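Local coordinates for circadian clock oscillator protein KaiA (Nostoc sp., PDB 1R5Q) that probably stimulates autophosphorylation of KaiC, as a homodimeric component of the KaiABC oscillator that drives the cyanobacterial circadian clock, at residues A[20-25]-A[79-84]; A[13-18]-A[54-59]; A[42-47]-A[93-98]; A[35-40]-A[89-94]. One frame throughout, in Å; residues are numbered along the deposited sequence.

Contact 1: A[20-25]-A[79-84]; sequences QILLSY and MDYRLT
Over one face of the Y25 ring sits the side chain of T84, its OG1 3.1 Å above the ring plane and displaced toward the rim, with the T84 CA contributing a CH-pi contact 4.0 Å from the ring centroid. The same OG1 lies at the edge of the second ring, Y81, in its plane. Y81 runs obliquely to L22: L22 CD2 packs 3.6 Å from Y81 CD2, while the L22 carbonyl O comes within 3.2 Å of Y81 CE2. L22 CD2 also touches T84 CG2, so this one methyl fills the corner between Y81 and T84. In Y25, CG stands anti to the backbone N (chi1 -164°), which carries the ring out over T84; its OH hydrogen-bonds D87 OD1, about one turn beyond T84 on helix 82-100. T84 OG1, nearest Y25 CG at 3.2 Å, is buried here and has no hydrogen-bonding partner in the model. An alanine in place of Y25 has neither the ring over T84 nor the hydroxyl bonded to D87, and would probably loosen the end of helix 8-24 from helix 82-100. L22 also packs on L60 and F64 of helix 50-67, an arrangement typical of one end of a four-helix bundle, the fold of the KaiA C-terminal domain.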
loop_
_atom_site.group_PDB
_atom_site.type_symbol
_atom_site.label_atom_id
_atom_site.label_comp_id
_atom_site.label_asym_id
_atom_site.label_seq_id
_atom_site.Cartn_x
_atom_site.Cartn_y
_atom_site.Cartn_z
ATOM N N GLN A 20 6.739 -3.142 -3.255
ATOM C CA GLN A 20 6.918 -4.579 -3.430
ATOM C C GLN A 20 5.574 -5.321 -3.609
ATOM O O GLN A 20 5.514 -6.335 -4.311
ATOM C CB GLN A 20 7.711 -5.162 -2.249
ATOM C CG GLN A 20 9.215 -4.763 -2.226
ATOM C CD GLN A 20 9.917 -4.937 -3.590
ATOM O OE1 GLN A 20 9.802 -5.986 -4.240
ATOM N NE2 GLN A 20 10.649 -3.900 -4.024
ATOM N N ILE A 21 4.495 -4.825 -2.993
ATOM C CA ILE A 21 3.180 -5.465 -3.159
ATOM C C ILE A 21 2.710 -5.218 -4.597
ATOM O O ILE A 21 2.237 -6.134 -5.285
ATOM C CB ILE A 21 2.117 -4.888 -2.158
ATOM C CG1 ILE A 21 2.434 -5.365 -0.737
ATOM C CG2 ILE A 21 0.674 -5.325 -2.579
ATOM C CD1 ILE A 21 1.726 -4.575 0.373
ATOM N N LEU A 22 2.831 -3.984 -5.065
ATOM C CA LEU A 22 2.421 -3.692 -6.430
ATOM C C LEU A 22 3.205 -4.560 -7.444
ATOM O O LEU A 22 2.612 -5.181 -8.312
ATOM C CB LEU A 22 2.655 -2.215 -6.756
ATOM C CG LEU A 22 1.745 -1.168 -6.093
ATOM C CD1 LEU A 22 2.305 0.235 -6.314
ATOM C CD2 LEU A 22 0.335 -1.285 -6.656
ATOM N N LEU A 23 4.531 -4.596 -7.314
ATOM C CA LEU A 23 5.373 -5.348 -8.237
ATOM C C LEU A 23 5.192 -6.859 -8.187
ATOM O O LEU A 23 5.621 -7.572 -9.101
ATOM C CB LEU A 23 6.847 -4.985 -8.018
ATOM C CG LEU A 23 7.147 -3.498 -8.294
ATOM C CD1 LEU A 23 8.640 -3.190 -8.117
ATOM C CD2 LEU A 23 6.683 -3.159 -9.708
ATOM N N SER A 24 4.573 -7.376 -7.132
ATOM C CA SER A 24 4.359 -8.812 -7.099
ATOM C C SER A 24 2.871 -9.132 -7.139
ATOM O O SER A 24 2.487 -10.301 -7.114
ATOM C CB SER A 24 4.968 -9.409 -5.840
ATOM O OG SER A 24 4.127 -9.160 -4.742
ATOM N N TYR A 25 2.032 -8.099 -7.234
ATOM C CA TYR A 25 0.588 -8.307 -7.201
ATOM C C TYR A 25 -0.013 -9.206 -8.274
ATOM O O TYR A 25 -0.973 -9.946 -8.020
ATOM C CB TYR A 25 -0.160 -6.977 -7.249
ATOM C CG TYR A 25 -1.610 -7.149 -6.833
ATOM C CD1 TYR A 25 -1.954 -7.282 -5.479
ATOM C CD2 TYR A 25 -2.636 -7.226 -7.785
ATOM C CE1 TYR A 25 -3.267 -7.491 -5.087
ATOM C CE2 TYR A 25 -3.968 -7.431 -7.388
ATOM C CZ TYR A 25 -4.264 -7.567 -6.040
ATOM O OH TYR A 25 -5.548 -7.829 -5.646
ATOM N N MET A 79 -3.706 1.725 -14.753
ATOM C CA MET A 79 -5.005 1.609 -14.101
ATOM C C MET A 79 -5.315 0.232 -13.532
ATOM O O MET A 79 -6.160 0.104 -12.635
ATOM C CB MET A 79 -6.114 2.057 -15.054
ATOM C CG MET A 79 -5.954 3.501 -15.500
ATOM S SD MET A 79 -7.356 4.194 -16.403
ATOM C CE MET A 79 -7.141 3.437 -18.016
ATOM N N ASP A 80 -4.633 -0.802 -14.023
ATOM C CA ASP A 80 -4.873 -2.143 -13.494
ATOM C C ASP A 80 -4.440 -2.226 -12.027
ATOM O O ASP A 80 -4.945 -3.047 -11.280
ATOM C CB ASP A 80 -4.137 -3.222 -14.313
ATOM C CG ASP A 80 -4.779 -3.471 -15.673
ATOM O OD1 ASP A 80 -6.021 -3.324 -15.792
ATOM O OD2 ASP A 80 -4.032 -3.829 -16.621
ATOM N N TYR A 81 -3.497 -1.384 -11.615
ATOM C CA TYR A 81 -3.068 -1.403 -10.220
ATOM C C TYR A 81 -4.179 -0.889 -9.278
ATOM O O TYR A 81 -4.022 -0.936 -8.062
ATOM C CB TYR A 81 -1.756 -0.610 -10.039
ATOM C CG TYR A 81 -0.527 -1.398 -10.471
ATOM C CD1 TYR A 81 0.365 -0.894 -11.438
ATOM C CD2 TYR A 81 -0.281 -2.668 -9.945
ATOM C CE1 TYR A 81 1.476 -1.653 -11.866
ATOM C CE2 TYR A 81 0.818 -3.435 -10.363
ATOM C CZ TYR A 81 1.691 -2.924 -11.319
ATOM O OH TYR A 81 2.786 -3.685 -11.693
ATOM N N ARG A 82 -5.298 -0.413 -9.827
ATOM C CA ARG A 82 -6.408 0.013 -8.975
ATOM C C ARG A 82 -6.984 -1.221 -8.270
ATOM O O ARG A 82 -7.631 -1.112 -7.219
ATOM C CB ARG A 82 -7.492 0.702 -9.791
ATOM C CG ARG A 82 -7.041 2.047 -10.331
ATOM C CD ARG A 82 -8.126 2.693 -11.144
ATOM N NE ARG A 82 -7.671 3.919 -11.793
ATOM C CZ ARG A 82 -8.352 4.545 -12.747
ATOM N NH1 ARG A 82 -9.515 4.055 -13.163
ATOM N NH2 ARG A 82 -7.878 5.667 -13.275
ATOM N N LEU A 83 -6.733 -2.398 -8.846
ATOM C CA LEU A 83 -7.194 -3.654 -8.252
ATOM C C LEU A 83 -6.451 -3.859 -6.927
ATOM O O LEU A 83 -7.023 -4.294 -5.917
ATOM C CB LEU A 83 -6.893 -4.834 -9.190
ATOM C CG LEU A 83 -7.743 -4.863 -10.469
ATOM C CD1 LEU A 83 -7.256 -5.962 -11.424
ATOM C CD2 LEU A 83 -9.194 -5.103 -10.087
ATOM N N THR A 84 -5.159 -3.569 -6.969
ATOM C CA THR A 84 -4.301 -3.668 -5.807
ATOM C C THR A 84 -4.813 -2.732 -4.704
ATOM O O THR A 84 -4.909 -3.121 -3.540
ATOM C CB THR A 84 -2.863 -3.233 -6.138
ATOM O OG1 THR A 84 -2.350 -4.038 -7.221
ATOM C CG2 THR A 84 -1.983 -3.393 -4.888
#

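Contact 2: A[13-18]-A[54-59]; sequences QLKSDY and IEIHME
Both Y18 and H57 hold CG anti to their backbone N, and this sends the two rings from neighbouring helices to a common point. The helices belong to the four-helix bundle of the KaiA C-terminal domain; segments 13-18 and 54-59 cross at -58° with their axes 9.9 Å apart. Y18 OH and H57 ND1 share a hydrogen bond of 2.7 Å in which either may be the donor. The rings meet rim to rim, planes 67° apart, so the polar edges do the touching and neither ring lies over the other's face. Behind this bond, I56 turns CG2 anti to its backbone N and wedges that methyl against K15 CA, 3.7 Å away, and against Y18 CB. Outside the two segments, Y18 also packs on T84, L85 and I88 of helix 82-100 and meets the ring of F39, so its bond to H57 lies within a largely apolar core. At the other margin K15, CG anti to the backbone N and the chain extended beyond it, crosses E59 at about a right angle. Its ammonium forms a second salt bridge with E63, one turn further along, and reaches the anti lone pair of E59 in a very short bond, K15 NZ to OE1 2.5 Å.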
loop_
_atom_site.group_PDB
_atom_site.type_symbol
_atom_site.label_atom_id
_atom_site.label_comp_id
_atom_site.label_asym_id
_atom_site.label_seq_id
_atom_site.Cartn_x
_atom_site.Cartn_y
_atom_site.Cartn_z
ATOM N N GLN A 13 9.202 3.532 4.817
ATOM C CA GLN A 13 9.266 2.077 4.882
ATOM C C GLN A 13 7.956 1.509 4.294
ATOM O O GLN A 13 7.970 0.542 3.530
ATOM C CB GLN A 13 9.438 1.604 6.331
ATOM C CG GLN A 13 10.814 1.936 6.942
ATOM C CD GLN A 13 10.965 1.493 8.402
ATOM O OE1 GLN A 13 12.057 1.572 8.974
ATOM N NE2 GLN A 13 9.867 1.034 9.009
ATOM N N LEU A 14 6.825 2.115 4.661
ATOM C CA LEU A 14 5.532 1.662 4.157
ATOM C C LEU A 14 5.456 1.809 2.644
ATOM O O LEU A 14 4.936 0.934 1.962
ATOM C CB LEU A 14 4.396 2.445 4.825
ATOM C CG LEU A 14 4.238 2.081 6.300
ATOM C CD1 LEU A 14 3.236 3.025 6.963
ATOM C CD2 LEU A 14 3.798 0.636 6.413
ATOM N N LYS A 15 5.958 2.922 2.121
ATOM C CA LYS A 15 5.967 3.128 0.679
ATOM C C LYS A 15 6.814 2.011 0.031
ATOM O O LYS A 15 6.424 1.410 -0.979
ATOM C CB LYS A 15 6.541 4.512 0.353
ATOM C CG LYS A 15 6.722 4.788 -1.127
ATOM C CD LYS A 15 6.801 6.289 -1.415
ATOM C CE LYS A 15 7.078 6.558 -2.891
ATOM N NZ LYS A 15 7.002 8.018 -3.220
ATOM N N SER A 16 7.964 1.727 0.629
ATOM C CA SER A 16 8.827 0.678 0.115
ATOM C C SER A 16 8.083 -0.655 0.106
ATOM O O SER A 16 8.143 -1.393 -0.876
ATOM C CB SER A 16 10.106 0.561 0.964
ATOM O OG SER A 16 10.725 -0.699 0.757
ATOM N N ASP A 17 7.380 -0.956 1.195
ATOM C CA ASP A 17 6.636 -2.212 1.308
ATOM C C ASP A 17 5.517 -2.323 0.264
ATOM O O ASP A 17 5.300 -3.402 -0.315
ATOM C CB ASP A 17 6.031 -2.336 2.710
ATOM C CG ASP A 17 7.097 -2.473 3.816
ATOM O OD1 ASP A 17 6.737 -2.309 4.993
ATOM O OD2 ASP A 17 8.280 -2.755 3.517
ATOM N N TYR A 18 4.819 -1.209 0.045
ATOM C CA TYR A 18 3.706 -1.143 -0.894
ATOM C C TYR A 18 4.235 -1.316 -2.311
ATOM O O TYR A 18 3.573 -1.925 -3.147
ATOM C CB TYR A 18 2.972 0.202 -0.785
ATOM C CG TYR A 18 1.625 0.229 -1.496
ATOM C CD1 TYR A 18 0.522 -0.437 -0.960
ATOM C CD2 TYR A 18 1.468 0.874 -2.729
ATOM C CE1 TYR A 18 -0.717 -0.466 -1.641
ATOM C CE2 TYR A 18 0.249 0.847 -3.416
ATOM C CZ TYR A 18 -0.842 0.174 -2.856
ATOM O OH TYR A 18 -2.050 0.158 -3.500
ATOM N N ILE A 54 -3.451 6.242 -0.129
ATOM C CA ILE A 54 -3.798 6.506 -1.510
ATOM C C ILE A 54 -2.705 7.329 -2.157
ATOM O O ILE A 54 -2.412 7.157 -3.340
ATOM C CB ILE A 54 -5.158 7.230 -1.625
ATOM C CG1 ILE A 54 -6.283 6.277 -1.189
ATOM C CG2 ILE A 54 -5.389 7.701 -3.061
ATOM C CD1 ILE A 54 -7.684 6.838 -1.372
ATOM N N GLU A 55 -2.086 8.213 -1.374
ATOM C CA GLU A 55 -1.024 9.060 -1.895
ATOM C C GLU A 55 0.214 8.222 -2.215
ATOM O O GLU A 55 0.867 8.448 -3.225
ATOM C CB GLU A 55 -0.691 10.163 -0.892
ATOM C CG GLU A 55 0.032 11.328 -1.513
ATOM C CD GLU A 55 0.473 12.329 -0.481
ATOM O OE1 GLU A 55 1.536 12.105 0.151
ATOM O OE2 GLU A 55 -0.257 13.328 -0.296
ATOM N N ILE A 56 0.527 7.258 -1.356
ATOM C CA ILE A 56 1.655 6.365 -1.582
ATOM C C ILE A 56 1.410 5.606 -2.898
ATOM O O ILE A 56 2.307 5.503 -3.742
ATOM C CB ILE A 56 1.823 5.383 -0.406
ATOM C CG1 ILE A 56 2.433 6.127 0.797
ATOM C CG2 ILE A 56 2.712 4.209 -0.802
ATOM C CD1 ILE A 56 2.460 5.325 2.065
ATOM N N HIS A 57 0.189 5.100 -3.076
ATOM C CA HIS A 57 -0.186 4.384 -4.302
ATOM C C HIS A 57 0.141 5.238 -5.551
ATOM O O HIS A 57 0.875 4.803 -6.444
ATOM C CB HIS A 57 -1.695 4.081 -4.299
ATOM C CG HIS A 57 -2.161 3.322 -5.507
ATOM N ND1 HIS A 57 -2.126 1.944 -5.582
ATOM C CD2 HIS A 57 -2.652 3.751 -6.695
ATOM C CE1 HIS A 57 -2.573 1.558 -6.765
ATOM N NE2 HIS A 57 -2.899 2.636 -7.460
ATOM N N MET A 58 -0.421 6.445 -5.599
ATOM C CA MET A 58 -0.209 7.351 -6.720
ATOM C C MET A 58 1.265 7.701 -6.950
ATOM O O MET A 58 1.725 7.794 -8.091
ATOM C CB MET A 58 -1.013 8.636 -6.512
ATOM C CG MET A 58 -2.516 8.414 -6.483
ATOM S SD MET A 58 -3.081 7.343 -7.844
ATOM C CE MET A 58 -3.083 8.533 -9.242
ATOM N N GLU A 59 2.010 7.900 -5.872
ATOM C CA GLU A 59 3.412 8.234 -6.013
ATOM C C GLU A 59 4.183 7.094 -6.674
ATOM O O GLU A 59 5.034 7.334 -7.535
ATOM C CB GLU A 59 4.027 8.548 -4.647
ATOM C CG GLU A 59 3.497 9.830 -4.023
ATOM C CD GLU A 59 4.248 10.214 -2.758
ATOM O OE1 GLU A 59 5.205 9.487 -2.380
ATOM O OE2 GLU A 59 3.879 11.242 -2.146
#

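Contact 3: A[42-47]-A[93-98]; sequences AVFCAN and CEAYRG
From its CB, F44 leaves helix 33-45 with CG anti to the backbone N (chi1 179°) and reaches across to helix 82-100, joining two members of the four-helix bundle near its surface. Along the ring, CD1 is the first atom to meet the partner: it lies 3.6 Å above the plane of the Y96 ring, displaced toward the rim, and also touches A95 CB. CE1 makes the closest ring-to-ring approach, 3.5 Å from Y96 CD2. At the tip, CZ approaches the carbonyl O of A95 at 3.8 Å. The F44 edge thus points into the face of Y96, a T-shaped pair with planes at 73° and centroids 4.9 Å apart. One face of the F44 ring receives the A95 methyl as a CH-pi contact, so F44 is held between a ring it strikes edge-on and a methyl over its face. Y96 reaches back with CG anti to the carbonyl carbon (chi1 -84°), tip to tip with F44. Just beyond, N47 has positive phi and closes helix 33-45 in a Schellman motif; its ND2 lies near Y96 OH without a hydrogen bond. The hydroxyl is tied to the end of the same helix by water: a single molecule in the plane of the Y96 ring accepts from Y96 OH and donates to the carbonyl of V43, the water oxygen lying 2.8 Å from V43 O.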
loop_
_atom_site.group_PDB
_atom_site.type_symbol
_atom_site.label_atom_id
_atom_site.label_comp_id
_atom_site.label_asym_id
_atom_site.label_seq_id
_atom_site.Cartn_x
_atom_site.Cartn_y
_atom_site.Cartn_z
ATOM N N ALA A 42 0.613 -2.914 9.839
ATOM C CA ALA A 42 1.424 -1.744 10.141
ATOM C C ALA A 42 0.658 -0.435 10.009
ATOM O O ALA A 42 0.793 0.432 10.869
ATOM C CB ALA A 42 2.679 -1.709 9.249
ATOM N N VAL A 43 -0.127 -0.265 8.936
ATOM C CA VAL A 43 -0.882 0.978 8.755
ATOM C C VAL A 43 -1.999 1.031 9.794
ATOM O O VAL A 43 -2.401 2.109 10.236
ATOM C CB VAL A 43 -1.494 1.114 7.309
ATOM C CG1 VAL A 43 -0.382 1.128 6.268
ATOM C CG2 VAL A 43 -2.422 -0.026 7.017
ATOM N N PHE A 44 -2.481 -0.153 10.164
ATOM C CA PHE A 44 -3.525 -0.343 11.169
ATOM C C PHE A 44 -2.949 0.088 12.529
ATOM O O PHE A 44 -3.518 0.921 13.216
ATOM C CB PHE A 44 -3.891 -1.822 11.201
ATOM C CG PHE A 44 -4.939 -2.195 12.218
ATOM C CD1 PHE A 44 -6.195 -1.597 12.209
ATOM C CD2 PHE A 44 -4.689 -3.207 13.138
ATOM C CE1 PHE A 44 -7.189 -2.003 13.095
ATOM C CE2 PHE A 44 -5.669 -3.624 14.026
ATOM C CZ PHE A 44 -6.929 -3.021 14.005
ATOM N N CYS A 45 -1.806 -0.479 12.904
ATOM C CA CYS A 45 -1.180 -0.123 14.185
ATOM C C CYS A 45 -0.722 1.333 14.308
ATOM O O CYS A 45 -0.746 1.885 15.406
ATOM C CB CYS A 45 0.006 -1.039 14.447
ATOM S SG CYS A 45 -0.538 -2.684 14.779
ATOM N N ALA A 46 -0.307 1.958 13.203
ATOM C CA ALA A 46 0.142 3.351 13.242
ATOM C C ALA A 46 -0.953 4.402 13.019
ATOM O O ALA A 46 -0.655 5.593 12.970
ATOM C CB ALA A 46 1.282 3.571 12.241
ATOM N N ASN A 47 -2.204 3.962 12.868
ATOM C CA ASN A 47 -3.356 4.859 12.689
ATOM C C ASN A 47 -3.207 5.758 11.476
ATOM O O ASN A 47 -3.667 6.896 11.468
ATOM C CB ASN A 47 -3.541 5.745 13.929
ATOM C CG ASN A 47 -4.942 6.332 14.017
ATOM O OD1 ASN A 47 -5.152 7.428 14.546
ATOM N ND2 ASN A 47 -5.901 5.596 13.506
ATOM N N CYS A 93 -10.223 -2.195 5.790
ATOM C CA CYS A 93 -11.575 -2.042 6.337
ATOM C C CYS A 93 -11.938 -3.187 7.273
ATOM O O CYS A 93 -12.500 -2.978 8.349
ATOM C CB CYS A 93 -12.618 -2.001 5.214
ATOM S SG CYS A 93 -12.660 -0.467 4.294
ATOM N N GLU A 94 -11.620 -4.400 6.847
ATOM C CA GLU A 94 -11.931 -5.569 7.635
ATOM C C GLU A 94 -11.125 -5.624 8.928
ATOM O O GLU A 94 -11.627 -6.111 9.929
ATOM C CB GLU A 94 -11.740 -6.842 6.806
ATOM C CG GLU A 94 -12.842 -7.048 5.713
ATOM C CD GLU A 94 -14.255 -7.252 6.295
ATOM O OE1 GLU A 94 -15.156 -6.435 5.995
ATOM O OE2 GLU A 94 -14.465 -8.233 7.050
ATOM N N ALA A 95 -9.891 -5.128 8.908
ATOM C CA ALA A 95 -9.049 -5.116 10.115
ATOM C C ALA A 95 -9.754 -4.234 11.142
ATOM O O ALA A 95 -9.942 -4.615 12.301
ATOM C CB ALA A 95 -7.645 -4.541 9.791
ATOM N N TYR A 96 -10.159 -3.054 10.696
ATOM C CA TYR A 96 -10.856 -2.118 11.551
ATOM C C TYR A 96 -12.227 -2.637 12.000
ATOM O O TYR A 96 -12.578 -2.531 13.183
ATOM C CB TYR A 96 -11.004 -0.764 10.830
ATOM C CG TYR A 96 -9.789 0.132 10.962
ATOM C CD1 TYR A 96 -9.055 0.550 9.838
ATOM C CD2 TYR A 96 -9.383 0.577 12.213
ATOM C CE1 TYR A 96 -7.937 1.396 9.977
ATOM C CE2 TYR A 96 -8.282 1.413 12.363
ATOM C CZ TYR A 96 -7.561 1.819 11.247
ATOM O OH TYR A 96 -6.460 2.635 11.453
ATOM N N ARG A 97 -12.988 -3.217 11.074
ATOM C CA ARG A 97 -14.314 -3.737 11.402
ATOM C C ARG A 97 -14.231 -4.891 12.395
ATOM O O ARG A 97 -15.070 -4.996 13.293
ATOM C CB ARG A 97 -15.063 -4.215 10.141
ATOM C CG ARG A 97 -16.549 -4.561 10.416
ATOM C CD ARG A 97 -17.325 -4.984 9.155
ATOM N NE ARG A 97 -16.795 -6.228 8.630
ATOM C CZ ARG A 97 -17.308 -7.434 8.850
ATOM N NH1 ARG A 97 -18.410 -7.583 9.579
ATOM N NH2 ARG A 97 -16.680 -8.508 8.383
ATOM N N GLY A 98 -13.232 -5.758 12.222
ATOM C CA GLY A 98 -13.075 -6.889 13.120
ATOM C C GLY A 98 -12.650 -6.471 14.519
ATOM O O GLY A 98 -12.700 -7.259 15.464
HETATM O O HOH W 1 -4.834 3.114 9.365
#

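Contact 4: A[35-40]-A[89-94]; sequences KIDKFI and LAHLCE
I40 carries this contact with chi1 at -65° and chi2 at -53°, a conformation that sets CG1 anti to the carbonyl carbon and folds CD1 toward the other helix. CG1 lands on H91 CB at 3.8 Å, CD1 nears the backbone N of L92, and CG2, anti to the backbone N, lies near the H91 carbonyl O and meets L92 CD1 at 4.2 Å. L92 answers with CG anti to its own N, which brings CD1 up to I40. H91 takes the other first torsion, CG anti to the carbonyl carbon, and offers one ring face to I36 CG2, 4.3 Å above the plane and toward the rim. Its ND1 is engaged by the D87 carbonyl one turn earlier, which fixes the rotation of the imidazole. A glycine in place of I40 takes away the branches that sit against H91 and L92, and would probably weaken the hold between these helices, whose short segments cross at -53° with axes 10.1 Å apart. D37 OD1 lies 4.8 Å from H91 NE2, while its OD2 forms a salt bridge with K33. No hydrogen bond spans the segments, so hydrophobic packing does the joining; the nearby carboxylate might modestly favour a protonated H91, though its salt bridge with K33 would probably blunt this.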
loop_
_atom_site.group_PDB
_atom_site.type_symbol
_atom_site.label_atom_id
_atom_site.label_comp_id
_atom_site.label_asym_id
_atom_site.label_seq_id
_atom_site.Cartn_x
_atom_site.Cartn_y
_atom_site.Cartn_z
ATOM N N LYS A 35 2.848 -10.346 2.502
ATOM C CA LYS A 35 3.308 -8.977 2.322
ATOM C C LYS A 35 2.146 -8.028 2.592
ATOM O O LYS A 35 2.313 -6.994 3.234
ATOM C CB LYS A 35 3.803 -8.744 0.896
ATOM C CG LYS A 35 5.147 -9.370 0.565
ATOM C CD LYS A 35 5.542 -9.064 -0.889
ATOM C CE LYS A 35 6.854 -9.753 -1.258
ATOM N NZ LYS A 35 7.163 -9.637 -2.706
ATOM N N ILE A 36 0.970 -8.393 2.095
ATOM C CA ILE A 36 -0.223 -7.575 2.263
ATOM C C ILE A 36 -0.686 -7.586 3.711
ATOM O O ILE A 36 -1.044 -6.553 4.257
ATOM C CB ILE A 36 -1.384 -8.067 1.351
ATOM C CG1 ILE A 36 -1.090 -7.700 -0.113
ATOM C CG2 ILE A 36 -2.703 -7.432 1.780
ATOM C CD1 ILE A 36 -2.081 -8.295 -1.095
ATOM N N ASP A 37 -0.674 -8.760 4.331
ATOM C CA ASP A 37 -1.110 -8.868 5.714
ATOM C C ASP A 37 -0.223 -8.029 6.628
ATOM O O ASP A 37 -0.714 -7.369 7.536
ATOM C CB ASP A 37 -1.114 -10.334 6.163
ATOM C CG ASP A 37 -2.334 -11.100 5.651
ATOM O OD1 ASP A 37 -3.439 -10.505 5.582
ATOM O OD2 ASP A 37 -2.195 -12.303 5.338
ATOM N N LYS A 38 1.077 -8.030 6.360
ATOM C CA LYS A 38 2.021 -7.260 7.169
ATOM C C LYS A 38 1.870 -5.754 6.974
ATOM O O LYS A 38 1.975 -4.988 7.935
ATOM C CB LYS A 38 3.460 -7.672 6.846
ATOM C CG LYS A 38 3.835 -9.057 7.338
ATOM C CD LYS A 38 5.330 -9.336 7.114
ATOM C CE LYS A 38 6.217 -8.295 7.807
ATOM N NZ LYS A 38 7.685 -8.591 7.650
ATOM N N PHE A 39 1.650 -5.337 5.725
ATOM C CA PHE A 39 1.457 -3.931 5.390
ATOM C C PHE A 39 0.184 -3.441 6.089
ATOM O O PHE A 39 0.153 -2.353 6.669
ATOM C CB PHE A 39 1.308 -3.750 3.856
ATOM C CG PHE A 39 0.984 -2.322 3.428
ATOM C CD1 PHE A 39 1.990 -1.367 3.316
ATOM C CD2 PHE A 39 -0.332 -1.929 3.182
ATOM C CE1 PHE A 39 1.702 -0.064 2.977
ATOM C CE2 PHE A 39 -0.635 -0.608 2.838
ATOM C CZ PHE A 39 0.376 0.323 2.737
ATOM N N ILE A 40 -0.869 -4.246 6.024
ATOM C CA ILE A 40 -2.133 -3.872 6.644
ATOM C C ILE A 40 -1.987 -3.687 8.166
ATOM O O ILE A 40 -2.454 -2.703 8.732
ATOM C CB ILE A 40 -3.215 -4.932 6.348
ATOM C CG1 ILE A 40 -3.510 -4.941 4.835
ATOM C CG2 ILE A 40 -4.481 -4.652 7.156
ATOM C CD1 ILE A 40 -3.850 -3.557 4.235
ATOM N N LEU A 89 -7.438 -1.613 0.514
ATOM C CA LEU A 89 -8.468 -0.914 1.274
ATOM C C LEU A 89 -9.518 -1.856 1.859
ATOM O O LEU A 89 -10.010 -1.614 2.955
ATOM C CB LEU A 89 -9.134 0.169 0.423
ATOM C CG LEU A 89 -8.219 1.332 0.000
ATOM C CD1 LEU A 89 -8.987 2.332 -0.862
ATOM C CD2 LEU A 89 -7.661 2.019 1.249
ATOM N N ALA A 90 -9.866 -2.908 1.128
ATOM C CA ALA A 90 -10.840 -3.891 1.603
ATOM C C ALA A 90 -10.260 -4.604 2.836
ATOM O O ALA A 90 -10.976 -4.858 3.812
ATOM C CB ALA A 90 -11.137 -4.927 0.506
ATOM N N HIS A 91 -8.974 -4.963 2.769
ATOM C CA HIS A 91 -8.307 -5.630 3.893
ATOM C C HIS A 91 -8.194 -4.695 5.088
ATOM O O HIS A 91 -8.339 -5.113 6.229
ATOM C CB HIS A 91 -6.900 -6.104 3.508
ATOM C CG HIS A 91 -6.887 -7.428 2.815
ATOM N ND1 HIS A 91 -7.294 -7.586 1.509
ATOM C CD2 HIS A 91 -6.575 -8.665 3.267
ATOM C CE1 HIS A 91 -7.235 -8.864 1.185
ATOM N NE2 HIS A 91 -6.804 -9.542 2.233
ATOM N N LEU A 92 -7.912 -3.427 4.826
ATOM C CA LEU A 92 -7.799 -2.484 5.919
ATOM C C LEU A 92 -9.165 -2.307 6.589
ATOM O O LEU A 92 -9.256 -2.282 7.813
ATOM C CB LEU A 92 -7.244 -1.142 5.429
ATOM C CG LEU A 92 -6.909 -0.116 6.525
ATOM C CD1 LEU A 92 -5.947 -0.745 7.549
ATOM C CD2 LEU A 92 -6.282 1.125 5.904
ATOM N N CYS A 93 -10.223 -2.195 5.790
ATOM C CA CYS A 93 -11.575 -2.042 6.337
ATOM C C CYS A 93 -11.938 -3.187 7.273
ATOM O O CYS A 93 -12.500 -2.978 8.349
ATOM C CB CYS A 93 -12.618 -2.001 5.214
ATOM S SG CYS A 93 -12.660 -0.467 4.294
ATOM N N GLU A 94 -11.620 -4.400 6.847
ATOM C CA GLU A 94 -11.931 -5.569 7.635
ATOM C C GLU A 94 -11.125 -5.624 8.928
ATOM O O GLU A 94 -11.627 -6.111 9.929
ATOM C CB GLU A 94 -11.740 -6.842 6.806
ATOM C CG GLU A 94 -12.842 -7.048 5.713
ATOM C CD GLU A 94 -14.255 -7.252 6.295
ATOM O OE1 GLU A 94 -15.156 -6.435 5.995
ATOM O OE2 GLU A 94 -14.465 -8.233 7.050
#

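Contacts 2 and 4 are buried and contact 3 lies at the surface; contact 1 is partly buried. Contacts 3 and 4 sit side by side on helices 33-45 and 82-100, their centres 7 Å apart and sharing C93 and E94, with V43 packing on L92 between them. Contact 1 fixes the other end of helix 82-100 to helix 8-24, and contact 2 joins helix 8-24 to 50-67. F39 of segment 35-40 packs on I21 and Y18, tying contact 4 to contacts 1 and 2. Direct polar bonds between segments occur in contact 2 alone; contact 4 packs aliphatic side chains against each other and an imidazole, contact 1 mixes aliphatic and ring packing, and contact 3 combines an aromatic pair with a water bridge.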